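Local coordinates for Trypsin/chymotrypsin inhibitor (Alocasia macrorrhizos, PDB 5YCZ), which inhibits trypsin and alpha-chymotrypsin as a dimeric plant Kunitz-type protease inhibitor from giant taro, at residues A[102-107]-A[112-117]; A[90-95]-A[166-171]; A[1-4]-A[10-13]. All blocks are in the same frame, centred on the assembly; numbering follows the deposited sequence.

Contact 1: A[102-107]-A[112-117]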
ATOM      1  N   GLY A 102     -10.157  -2.520   1.379  1.00 24.45           N
ATOM      2  CA  GLY A 102     -10.340  -3.810   0.744  1.00 19.92           C
ATOM      3  C   GLY A 102     -10.745  -3.682  -0.705  1.00 20.67           C
ATOM      4  O   GLY A 102     -11.676  -4.361  -1.155  1.00 21.15           O
ATOM      5  N   GLY A 103     -10.102  -2.826  -1.426  1.00 21.06           N
ATOM      6  CA  GLY A 103     -10.436  -2.665  -2.812  1.00 25.40           C
ATOM      7  C   GLY A 103      -9.513  -3.449  -3.706  1.00 24.93           C
ATOM      8  O   GLY A 103      -8.432  -3.878  -3.292  1.00 23.56           O
ATOM      9  N   THR A 104      -9.941  -3.600  -4.958  1.00 25.56           N
ATOM     10  CA  THR A 104      -9.259  -4.462  -5.911  1.00 26.67           C
ATOM     11  C   THR A 104      -9.164  -3.792  -7.274  1.00 27.88           C
ATOM     12  O   THR A 104     -10.008  -2.973  -7.644  1.00 28.85           O
ATOM     13  CB  THR A 104      -9.993  -5.758  -6.054  1.00 22.17           C
ATOM     14  OG1 THR A 104     -11.387  -5.447  -6.229  1.00 29.95           O
ATOM     15  CG2 THR A 104      -9.808  -6.603  -4.808  1.00 18.99           C
ATOM     16  N   THR A 105      -8.122  -4.146  -8.015  1.00 29.34           N
ATOM     17  CA  THR A 105      -8.088  -3.846  -9.431  1.00 24.58           C
ATOM     18  C   THR A 105      -9.037  -4.782 -10.173  1.00 29.40           C
ATOM     19  O   THR A 105      -9.387  -5.870  -9.704  1.00 32.40           O
ATOM     20  CB  THR A 105      -6.668  -3.989  -9.969  1.00 24.26           C
ATOM     21  OG1 THR A 105      -6.231  -5.341  -9.803  1.00 30.32           O
ATOM     22  CG2 THR A 105      -5.744  -3.125  -9.200  1.00 24.35           C
ATOM     23  N   SER A 106      -9.481  -4.331 -11.335  1.00 28.78           N
ATOM     24  CA  SER A 106     -10.312  -5.154 -12.194  1.00 26.14           C
ATOM     25  C   SER A 106     -10.192  -4.613 -13.609  1.00 33.03           C
ATOM     26  O   SER A 106     -10.134  -3.398 -13.808  1.00 31.35           O
ATOM     27  CB  SER A 106     -11.773  -5.155 -11.737  1.00 30.89           C
ATOM     28  OG  SER A 106     -12.637  -5.467 -12.817  1.00 32.18           O
ATOM     29  N   LYS A 107     -10.106  -5.515 -14.584  1.00 37.64           N
ATOM     30  CA  LYS A 107     -10.109  -5.110 -15.980  1.00 35.93           C
ATOM     31  C   LYS A 107     -11.480  -5.247 -16.619  1.00 37.37           C
ATOM     32  O   LYS A 107     -11.691  -4.716 -17.713  1.00 40.67           O
ATOM     33  CB  LYS A 107      -9.096  -5.932 -16.787  1.00 41.05           C
ATOM     34  CG  LYS A 107      -7.672  -5.920 -16.266  1.00 40.36           C
ATOM     35  CD  LYS A 107      -6.690  -6.408 -17.347  1.00 47.53           C
ATOM     36  CE  LYS A 107      -5.876  -5.257 -17.989  1.00 53.78           C
ATOM     37  NZ  LYS A 107      -6.580  -4.498 -19.085  1.00 45.90           N
ATOM     38  N   HIS A 112     -17.143  -1.452 -11.162  1.00 29.05           N
ATOM     39  CA  HIS A 112     -16.275  -1.893 -10.074  1.00 27.90           C
ATOM     40  C   HIS A 112     -16.074  -0.753  -9.091  1.00 25.86           C
ATOM     41  O   HIS A 112     -15.645   0.336  -9.484  1.00 27.70           O
ATOM     42  CB  HIS A 112     -14.924  -2.372 -10.606  1.00 27.42           C
ATOM     43  CG  HIS A 112     -14.199  -3.268  -9.659  1.00 26.59           C
ATOM     44  ND1 HIS A 112     -14.800  -4.357  -9.066  1.00 26.49           N
ATOM     45  CD2 HIS A 112     -12.940  -3.211  -9.163  1.00 26.17           C
ATOM     46  CE1 HIS A 112     -13.933  -4.941  -8.255  1.00 31.09           C
ATOM     47  NE2 HIS A 112     -12.796  -4.267  -8.295  1.00 26.69           N
ATOM     48  N   ASN A 113     -16.337  -1.015  -7.812  1.00 24.48           N
ATOM     49  CA  ASN A 113     -16.486   0.064  -6.839  1.00 26.29           C
ATOM     50  C   ASN A 113     -15.171   0.624  -6.318  1.00 25.60           C
ATOM     51  O   ASN A 113     -15.195   1.560  -5.503  1.00 23.08           O
ATOM     52  CB  ASN A 113     -17.322  -0.410  -5.662  1.00 25.85           C
ATOM     53  CG  ASN A 113     -18.767  -0.539  -6.017  1.00 34.59           C
ATOM     54  OD1 ASN A 113     -19.431  -1.532  -5.680  1.00 41.93           O
ATOM     55  ND2 ASN A 113     -19.274   0.460  -6.722  1.00 30.91           N
ATOM     56  N   SER A 114     -14.032   0.094  -6.740  1.00 20.94           N
ATOM     57  CA  SER A 114     -12.769   0.727  -6.402  1.00 22.28           C
ATOM     58  C   SER A 114     -12.301   1.719  -7.470  1.00 21.93           C
ATOM     59  O   SER A 114     -11.171   2.210  -7.387  1.00 19.91           O
ATOM     60  CB  SER A 114     -11.689  -0.333  -6.147  1.00 26.15           C
ATOM     61  OG  SER A 114     -11.831  -1.441  -7.013  1.00 29.74           O
ATOM     62  N   ARG A 115     -13.138   2.040  -8.452  1.00 21.59           N
ATOM     63  CA  ARG A 115     -12.741   2.941  -9.526  1.00 29.31           C
ATOM     64  C   ARG A 115     -13.144   4.369  -9.181  1.00 24.67           C
ATOM     65  O   ARG A 115     -14.333   4.679  -9.039  1.00 22.62           O
ATOM     66  CB  ARG A 115     -13.358   2.521 -10.856  1.00 30.04           C
ATOM     67  CG  ARG A 115     -12.662   1.356 -11.525  1.00 28.56           C
ATOM     68  CD  ARG A 115     -13.673   0.569 -12.341  1.00 30.06           C
ATOM     69  NE  ARG A 115     -13.025  -0.458 -13.139  1.00 34.82           N
ATOM     70  CZ  ARG A 115     -13.677  -1.396 -13.819  1.00 33.40           C
ATOM     71  NH1 ARG A 115     -14.999  -1.443 -13.796  1.00 31.28           N
ATOM     72  NH2 ARG A 115     -12.998  -2.303 -14.506  1.00 33.60           N
ATOM     73  N   PHE A 116     -12.153   5.239  -9.074  1.00 23.15           N
ATOM     74  CA  PHE A 116     -12.387   6.648  -8.829  1.00 24.45           C
ATOM     75  C   PHE A 116     -11.788   7.449  -9.979  1.00 24.77           C
ATOM     76  O   PHE A 116     -10.920   6.963 -10.711  1.00 23.62           O
ATOM     77  CB  PHE A 116     -11.784   7.078  -7.482  1.00 17.83           C
ATOM     78  CG  PHE A 116     -12.350   6.341  -6.311  1.00 18.13           C
ATOM     79  CD1 PHE A 116     -11.902   5.060  -5.989  1.00 18.37           C
ATOM     80  CD2 PHE A 116     -13.341   6.913  -5.537  1.00 16.30           C
ATOM     81  CE1 PHE A 116     -12.429   4.368  -4.912  1.00 17.64           C
ATOM     82  CE2 PHE A 116     -13.878   6.228  -4.456  1.00 19.08           C
ATOM     83  CZ  PHE A 116     -13.417   4.955  -4.132  1.00 17.87           C
ATOM     84  N   ALA A 117     -12.282   8.674 -10.149  1.00 23.82           N
ATOM     85  CA  ALA A 117     -11.676   9.636 -11.053  1.00 28.51           C
ATOM     86  C   ALA A 117     -11.495  10.952 -10.318  1.00 25.93           C
ATOM     87  O   ALA A 117     -12.190  11.227  -9.337  1.00 30.59           O
ATOM     88  CB  ALA A 117     -12.524   9.852 -12.306  1.00 30.03           C
TER
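Thr104 and His112 meet through OG1 and NE2, 2.8 Å apart in a hydrogen bond in which either atom could be the donor. They belong to the loop that joins strands 98-100 and 116-120 of the beta-trefoil, the fold of the leguminous Kunitz inhibitors. The hydroxyl reaches the imidazole at its edge, near the ring plane, and the two side chains cross at about a right angle. A chi1 of 47° sets OG1 between the backbone N and the carbonyl carbon, on the side of the threonine that faces NE2. A second bond, from His112 NE2 to Thr104 O, is weak, at 3.1 Å. The same carbonyl accepts from Ser114 OG, although the modelled separation is so short that its exact length is doubtful.

Ser106 closes over one face of the imidazole in a CH-pi contact, its CB 3.6 Å from the ring centroid and 20° off the normal. A small residue suits this place, because its CB can lie close on the ring while OG turns to Ala108 N. Arg115 NH2 completes this first shell with a 3.1 Å hydrogen bond to Ser106 O.

Behind it, a type I beta turn from His112 to Arg115 brings His112, Ser114 and Arg115 to the same neighbouring segment, which also packs on the second subunit, Thr104 on its Cys84 and Thr105 on its Pro81. Glu61, by a salt bridge to NE, and the carbonyls of Gly110 and Pro137, bound by NH1, position the guanidinium; NH2, also bonded to Ala108 O, meets Ser106 O from above the carbonyl plane.

Contact 2: A[90-95]-A[166-171]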
ATOM      1  N   TRP A  90      -8.957   2.052  -1.772  1.00 18.97           N
ATOM      2  CA  TRP A  90     -10.288   2.597  -1.572  1.00 17.49           C
ATOM      3  C   TRP A  90     -11.311   1.817  -2.376  1.00 18.43           C
ATOM      4  O   TRP A  90     -11.065   1.446  -3.527  1.00 17.30           O
ATOM      5  CB  TRP A  90     -10.349   4.044  -2.022  1.00 16.74           C
ATOM      6  CG  TRP A  90      -9.604   5.023  -1.244  1.00 18.99           C
ATOM      7  CD1 TRP A  90      -8.590   4.802  -0.356  1.00 18.49           C
ATOM      8  CD2 TRP A  90      -9.803   6.429  -1.288  1.00 18.79           C
ATOM      9  NE1 TRP A  90      -8.147   5.997   0.152  1.00 18.44           N
ATOM     10  CE2 TRP A  90      -8.880   7.009  -0.404  1.00 16.45           C
ATOM     11  CE3 TRP A  90     -10.685   7.255  -1.991  1.00 17.64           C
ATOM     12  CZ2 TRP A  90      -8.811   8.368  -0.201  1.00 19.60           C
ATOM     13  CZ3 TRP A  90     -10.619   8.604  -1.798  1.00 19.25           C
ATOM     14  CH2 TRP A  90      -9.688   9.157  -0.905  1.00 22.75           C
ATOM     15  N   THR A  91     -12.483   1.624  -1.790  1.00 15.64           N
ATOM     16  CA  THR A  91     -13.613   1.091  -2.530  1.00 18.48           C
ATOM     17  C   THR A  91     -14.854   1.742  -1.951  1.00 17.76           C
ATOM     18  O   THR A  91     -14.891   2.094  -0.766  1.00 15.47           O
ATOM     19  CB  THR A  91     -13.675  -0.449  -2.455  1.00 19.10           C
ATOM     20  OG1 THR A  91     -14.857  -0.943  -3.115  1.00 22.81           O
ATOM     21  CG2 THR A  91     -13.657  -0.912  -1.002  1.00 15.79           C
ATOM     22  N   PHE A  92     -15.849   1.960  -2.789  1.00 18.61           N
ATOM     23  CA  PHE A  92     -17.053   2.629  -2.316  1.00 23.60           C
ATOM     24  C   PHE A  92     -18.054   1.570  -1.896  1.00 21.14           C
ATOM     25  O   PHE A  92     -18.578   0.843  -2.743  1.00 24.89           O
ATOM     26  CB  PHE A  92     -17.647   3.552  -3.376  1.00 23.06           C
ATOM     27  CG  PHE A  92     -18.785   4.380  -2.853  1.00 22.32           C
ATOM     28  CD1 PHE A  92     -18.539   5.456  -2.016  1.00 21.30           C
ATOM     29  CD2 PHE A  92     -20.095   4.065  -3.173  1.00 19.49           C
ATOM     30  CE1 PHE A  92     -19.576   6.215  -1.516  1.00 21.51           C
ATOM     31  CE2 PHE A  92     -21.142   4.808  -2.669  1.00 22.12           C
ATOM     32  CZ  PHE A  92     -20.885   5.892  -1.838  1.00 22.03           C
ATOM     33  N   ASP A  93     -18.298   1.464  -0.590  1.00 19.86           N
ATOM     34  CA  ASP A  93     -19.321   0.560  -0.065  1.00 20.55           C
ATOM     35  C   ASP A  93     -20.669   1.198  -0.360  1.00 24.92           C
ATOM     36  O   ASP A  93     -21.042   2.204   0.252  1.00 20.17           O
ATOM     37  CB  ASP A  93     -19.114   0.325   1.430  1.00 27.40           C
ATOM     38  CG  ASP A  93     -20.156  -0.649   2.057  1.00 30.68           C
ATOM     39  OD1 ASP A  93     -21.161  -0.997   1.405  1.00 35.63           O
ATOM     40  OD2 ASP A  93     -19.972  -1.061   3.228  1.00 28.89           O
ATOM     41  N   ARG A  94     -21.399   0.635  -1.330  1.00 24.73           N
ATOM     42  CA  ARG A  94     -22.693   1.203  -1.698  1.00 23.34           C
ATOM     43  C   ARG A  94     -23.754   0.953  -0.636  1.00 26.36           C
ATOM     44  O   ARG A  94     -24.734   1.696  -0.583  1.00 28.05           O
ATOM     45  CB  ARG A  94     -23.174   0.646  -3.043  1.00 28.35           C
ATOM     46  CG  ARG A  94     -22.427   1.185  -4.265  1.00 36.42           C
ATOM     47  CD  ARG A  94     -23.070   0.719  -5.558  1.00 39.08           C
ATOM     48  NE  ARG A  94     -23.460  -0.686  -5.471  1.00 45.04           N
ATOM     49  CZ  ARG A  94     -22.779  -1.687  -6.023  1.00 50.63           C
ATOM     50  NH1 ARG A  94     -23.208  -2.940  -5.882  1.00 46.17           N
ATOM     51  NH2 ARG A  94     -21.665  -1.431  -6.709  1.00 46.85           N
ATOM     52  N   GLU A  95     -23.597  -0.064   0.214  1.00 26.82           N
ATOM     53  CA  GLU A  95     -24.590  -0.243   1.269  1.00 27.50           C
ATOM     54  C   GLU A  95     -24.434   0.819   2.347  1.00 29.27           C
ATOM     55  O   GLU A  95     -25.427   1.396   2.802  1.00 33.83           O
ATOM     56  CB  GLU A  95     -24.494  -1.639   1.877  1.00 25.10           C
ATOM     57  CG  GLU A  95     -25.856  -2.353   2.135  1.00 51.11           C
ATOM     58  CD  GLU A  95     -26.917  -1.565   3.002  1.00 47.09           C
ATOM     59  OE1 GLU A  95     -26.574  -0.795   3.924  1.00 38.40           O
ATOM     60  OE2 GLU A  95     -28.139  -1.792   2.820  1.00 38.37           O
ATOM     61  N   LEU A 166     -16.208  10.049   3.976  1.00 19.83           N
ATOM     62  CA  LEU A 166     -16.470  10.542   2.625  1.00 21.41           C
ATOM     63  C   LEU A 166     -17.689   9.830   2.059  1.00 20.82           C
ATOM     64  O   LEU A 166     -17.658   8.611   1.888  1.00 19.70           O
ATOM     65  CB  LEU A 166     -15.276  10.310   1.704  1.00 18.62           C
ATOM     66  CG  LEU A 166     -13.955  11.012   2.082  1.00 21.08           C
ATOM     67  CD1 LEU A 166     -12.866  10.603   1.091  1.00 17.79           C
ATOM     68  CD2 LEU A 166     -14.114  12.532   2.110  1.00 13.50           C
ATOM     69  N   ASN A 167     -18.744  10.578   1.765  1.00 18.85           N
ATOM     70  CA  ASN A 167     -19.920  10.030   1.098  1.00 21.54           C
ATOM     71  C   ASN A 167     -20.109  10.736  -0.235  1.00 20.41           C
ATOM     72  O   ASN A 167     -19.294  11.566  -0.635  1.00 21.73           O
ATOM     73  CB  ASN A 167     -21.173  10.163   1.979  1.00 24.62           C
ATOM     74  CG  ASN A 167     -21.604  11.621   2.198  1.00 23.51           C
ATOM     75  OD1 ASN A 167     -20.797  12.548   2.124  1.00 24.90           O
ATOM     76  ND2 ASN A 167     -22.872  11.808   2.527  1.00 25.20           N
ATOM     77  N   ILE A 168     -21.190  10.395  -0.930  1.00 20.12           N
ATOM     78  CA  ILE A 168     -21.552  11.087  -2.163  1.00 24.05           C
ATOM     79  C   ILE A 168     -22.251  12.383  -1.793  1.00 24.80           C
ATOM     80  O   ILE A 168     -23.312  12.367  -1.162  1.00 29.26           O
ATOM     81  CB  ILE A 168     -22.469  10.231  -3.052  1.00 27.17           C
ATOM     82  CG1 ILE A 168     -21.782   8.931  -3.466  1.00 24.66           C
ATOM     83  CG2 ILE A 168     -22.904  11.052  -4.275  1.00 22.56           C
ATOM     84  CD1 ILE A 168     -20.800   9.129  -4.604  1.00 24.42           C
ATOM     85  N   ASN A 169     -21.678  13.506  -2.193  1.00 25.21           N
ATOM     86  CA  ASN A 169     -22.343  14.788  -1.974  1.00 26.79           C
ATOM     87  C   ASN A 169     -22.069  15.685  -3.177  1.00 28.38           C
ATOM     88  O   ASN A 169     -20.995  16.282  -3.294  1.00 28.39           O
ATOM     89  CB  ASN A 169     -21.871  15.430  -0.691  1.00 25.85           C
ATOM     90  CG  ASN A 169     -22.608  16.691  -0.396  1.00 29.22           C
ATOM     91  OD1 ASN A 169     -23.018  17.422  -1.302  1.00 28.87           O
ATOM     92  ND2 ASN A 169     -22.801  16.960   0.885  1.00 35.02           N
ATOM     93  N   ASN A 170     -23.052  15.815  -4.054  1.00 30.68           N
ATOM     94  CA  ASN A 170     -22.747  16.486  -5.311  1.00 34.87           C
ATOM     95  C   ASN A 170     -22.685  17.996  -5.138  1.00 34.33           C
ATOM     96  O   ASN A 170     -21.844  18.654  -5.760  1.00 35.04           O
ATOM     97  CB  ASN A 170     -23.760  16.086  -6.376  1.00 33.77           C
ATOM     98  CG  ASN A 170     -23.537  14.684  -6.882  1.00 31.86           C
ATOM     99  OD1 ASN A 170     -22.439  14.333  -7.304  1.00 36.20           O
ATOM    100  ND2 ASN A 170     -24.569  13.873  -6.835  1.00 31.13           N
ATOM    101  N   GLU A 171     -23.526  18.569  -4.272  1.00 38.09           N
ATOM    102  CA  GLU A 171     -23.461  20.022  -4.146  1.00 42.08           C
ATOM    103  C   GLU A 171     -22.280  20.476  -3.293  1.00 36.33           C
ATOM    104  O   GLU A 171     -21.689  21.520  -3.573  1.00 40.30           O
ATOM    105  CB  GLU A 171     -24.775  20.590  -3.602  1.00 40.35           C
ATOM    106  CG  GLU A 171     -24.801  22.146  -3.404  1.00 51.37           C
ATOM    107  CD  GLU A 171     -24.549  23.015  -4.674  1.00 59.53           C
ATOM    108  OE1 GLU A 171     -24.777  24.249  -4.598  1.00 59.93           O
ATOM    109  OE2 GLU A 171     -24.124  22.498  -5.738  1.00 59.62           O
TER
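Phe92 reaches across to Ile168 with the far end of its ring. Its CB lies 6.8 Å from Ile168 CG1 and makes no contact there, but CG is anti to the backbone N (chi1 -173°), which swings the ring out toward the other strand. Along one side of the ring, Phe92 CD1 is still 5.0 Å from Ile168 CG1, while Phe92 CE1 closes to 4.0 Å from that atom. At the tip, CZ meets Ile168 CG1 at 3.6 Å, the closest approach between the two segments. The two side chains cross at about a right angle, and the CG1 methylene meets the ring neither over its face nor at its edge. Phenylalanine suits this place because the backbones stand far apart, 8.6 Å between the CA atoms of Phe92 and Asn167, and a long apolar ring can bridge that distance where a short side chain could not. No hydrogen bond links the segments.

This is hydrophobic core packing of a beta-trefoil, where strand 91-93, paired with 98-100, faces strand 164-168 from the six-stranded sheet. Val135 and Leu152 touch both Phe92 and Ile168, so the pair sits inside a larger apolar cluster.

The second meeting lies just before strand 91-93, at Trp90. Trp90 CH2, on the benzene side of the indole, stands 4.0 Å from Leu166 CD1, and Leu155 touches both residues. Leucine suits the spot by offering one methyl of its branched end to a broad aromatic. About 4 Å separates the side chain of Trp90 from that of Leu56, on the predicted reactive bond. Farther along the chain, Asp93 OD1 accepts from Glu95 N at 2.9 Å, forming an Asx turn.

Contact 3: A[1-4]-A[10-13]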
ATOM      1  N   THR A   1      -5.868  14.121 -22.459  1.00 68.03           N
ATOM      2  CA  THR A   1      -6.518  15.267 -21.835  1.00 64.94           C
ATOM      3  C   THR A   1      -5.536  16.032 -20.946  1.00 62.40           C
ATOM      4  O   THR A   1      -4.363  16.204 -21.295  1.00 65.91           O
ATOM      5  CB  THR A   1      -7.782  14.828 -21.013  1.00 67.39           C
ATOM      6  OG1 THR A   1      -8.342  15.949 -20.316  1.00 64.93           O
ATOM      7  CG2 THR A   1      -7.462  13.703 -20.028  1.00 63.35           C
ATOM      8  N   ASN A   2      -6.025  16.493 -19.800  1.00 59.88           N
ATOM      9  CA  ASN A   2      -5.257  17.328 -18.895  1.00 58.42           C
ATOM     10  C   ASN A   2      -4.884  16.534 -17.656  1.00 59.77           C
ATOM     11  O   ASN A   2      -5.774  15.996 -16.975  1.00 54.56           O
ATOM     12  CB  ASN A   2      -6.075  18.558 -18.516  1.00 58.52           C
ATOM     13  CG  ASN A   2      -6.925  19.058 -19.670  1.00 68.81           C
ATOM     14  OD1 ASN A   2      -6.435  19.210 -20.794  1.00 66.75           O
ATOM     15  ND2 ASN A   2      -8.209  19.292 -19.409  1.00 65.41           N
ATOM     16  N   PRO A   3      -3.603  16.423 -17.321  1.00 61.38           N
ATOM     17  CA  PRO A   3      -3.233  15.753 -16.076  1.00 55.42           C
ATOM     18  C   PRO A   3      -3.695  16.559 -14.878  1.00 52.66           C
ATOM     19  O   PRO A   3      -4.104  17.720 -14.971  1.00 53.59           O
ATOM     20  CB  PRO A   3      -1.704  15.670 -16.137  1.00 51.32           C
ATOM     21  CG  PRO A   3      -1.307  16.756 -17.043  1.00 53.20           C
ATOM     22  CD  PRO A   3      -2.421  16.906 -18.052  1.00 58.57           C
ATOM     23  N   VAL A   4      -3.648  15.911 -13.762  1.00 50.58           N
ATOM     24  CA  VAL A   4      -3.828  16.553 -12.471  1.00 51.16           C
ATOM     25  C   VAL A   4      -2.464  17.069 -12.021  1.00 42.59           C
ATOM     26  O   VAL A   4      -1.429  16.481 -12.339  1.00 45.91           O
ATOM     27  CB  VAL A   4      -4.458  15.541 -11.487  1.00 49.89           C
ATOM     28  CG1 VAL A   4      -4.719  16.164 -10.136  1.00 44.53           C
ATOM     29  CG2 VAL A   4      -5.752  14.966 -12.089  1.00 42.06           C
ATOM     30  N   ASN A  10       3.712  20.436 -10.950  1.00 58.78           N
ATOM     31  CA  ASN A  10       4.139  19.165 -11.528  1.00 55.96           C
ATOM     32  C   ASN A  10       2.956  18.219 -11.685  1.00 53.80           C
ATOM     33  O   ASN A  10       1.924  18.355 -11.027  1.00 53.85           O
ATOM     34  CB  ASN A  10       5.189  18.484 -10.649  1.00 49.44           C
ATOM     35  CG  ASN A  10       6.496  19.234 -10.602  1.00 56.13           C
ATOM     36  OD1 ASN A  10       6.525  20.453 -10.401  1.00 57.14           O
ATOM     37  ND2 ASN A  10       7.601  18.503 -10.777  1.00 58.92           N
ATOM     38  N   GLU A  11       3.124  17.231 -12.554  1.00 52.82           N
ATOM     39  CA  GLU A  11       2.067  16.257 -12.756  1.00 51.91           C
ATOM     40  C   GLU A  11       1.994  15.293 -11.569  1.00 51.64           C
ATOM     41  O   GLU A  11       2.813  15.334 -10.643  1.00 52.39           O
ATOM     42  CB  GLU A  11       2.290  15.491 -14.058  1.00 52.38           C
ATOM     43  CG  GLU A  11       2.347  16.373 -15.288  1.00 54.98           C
ATOM     44  CD  GLU A  11       2.554  15.573 -16.556  1.00 58.08           C
ATOM     45  OE1 GLU A  11       3.482  14.729 -16.586  1.00 64.58           O
ATOM     46  OE2 GLU A  11       1.787  15.785 -17.520  1.00 52.31           O
ATOM     47  N   LEU A  12       0.988  14.414 -11.612  1.00 48.14           N
ATOM     48  CA  LEU A  12       0.735  13.429 -10.560  1.00 42.90           C
ATOM     49  C   LEU A  12       1.341  12.111 -11.003  1.00 41.69           C
ATOM     50  O   LEU A  12       0.746  11.376 -11.791  1.00 50.76           O
ATOM     51  CB  LEU A  12      -0.758  13.271 -10.288  1.00 44.34           C
ATOM     52  CG  LEU A  12      -1.255  13.794  -8.940  1.00 37.64           C
ATOM     53  CD1 LEU A  12      -0.864  15.256  -8.781  1.00 47.11           C
ATOM     54  CD2 LEU A  12      -2.754  13.615  -8.765  1.00 40.23           C
ATOM     55  N   GLN A  13       2.525  11.808 -10.500  1.00 42.10           N
ATOM     56  CA  GLN A  13       3.187  10.595 -10.944  1.00 46.00           C
ATOM     57  C   GLN A  13       2.454   9.379 -10.398  1.00 40.40           C
ATOM     58  O   GLN A  13       1.879   9.412  -9.312  1.00 41.39           O
ATOM     59  CB  GLN A  13       4.648  10.598 -10.504  1.00 46.94           C
ATOM     60  CG  GLN A  13       5.543   9.685 -11.316  1.00 51.76           C
ATOM     61  CD  GLN A  13       6.499  10.457 -12.214  1.00 59.69           C
ATOM     62  OE1 GLN A  13       6.890  11.586 -11.896  1.00 52.99           O
ATOM     63  NE2 GLN A  13       6.889   9.847 -13.337  1.00 51.80           N
TER
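Val4 and Leu12 supply the apolar part of this contact, with Val4 CG1 3.5 Å from Leu12 CD2. The valine methyl that does the touching is the one anti to its backbone N (chi1 -178°), and the CB behind it is also near, 3.7 Å from the same leucine methyl. Leu12 straddles its partner: CD2 lies against the valine branch, while CD1 sits 3.8 Å from Val4 O. Both residues are buried and both pack on Phe178 of strand 176-180, a setting that suits branched aliphatic side chains.

The backbone adds a weaker, polar component. Glu11 CA approaches Val4 O at 3.5 Å in a CA-H...O contact, with an angle of 141° at the hydrogen.

At the solvent side the meeting is between a rigid ring and a charged side chain. Pro3 sets its CB toward the other segment, and its ring carbons CB and CG meet Glu11, which is extended beyond CG and crosses the proline obliquely. The carboxylate oxygen OE2 of Glu11 comes to 3.3 Å from Pro3 CG, while the methylene Glu11 CG stays 4.1 Å from that ring carbon. Glu11 is exposed, so a charged residue is tolerated here even with its CG methylene and OE2 both lying against the proline.

Val68 ties the two segments together from outside, making backbone hydrogen bonds with Val4 and with Leu12. The amino-terminal segment is thus laid beside the chain leading into strand 18-22, the first strand of the beta-trefoil typical of the Kunitz (STI) inhibitors.

How the contacts relate
Contact 2 is the buried one, wholly apolar between its segments, as befits the packing of strand 91-93 against strand 164-168. Contact 1 is partly buried and chiefly polar: a loop folds back on itself through hydroxyl, imidazole and guanidinium groups. Contact 3, also partly buried, mixes an aliphatic inner pair with a partly exposed proline beside an exposed glutamate near the chain start. Contacts 1 and 2 are neighbours, nested along the chain, and a probable hydrogen bond from Phe92 N to Asn113 O joins them directly; both reach the same sheet. Contact 3 stands apart, on the opposite side of the chain's centre from contact 2, their centres about 24 Å apart.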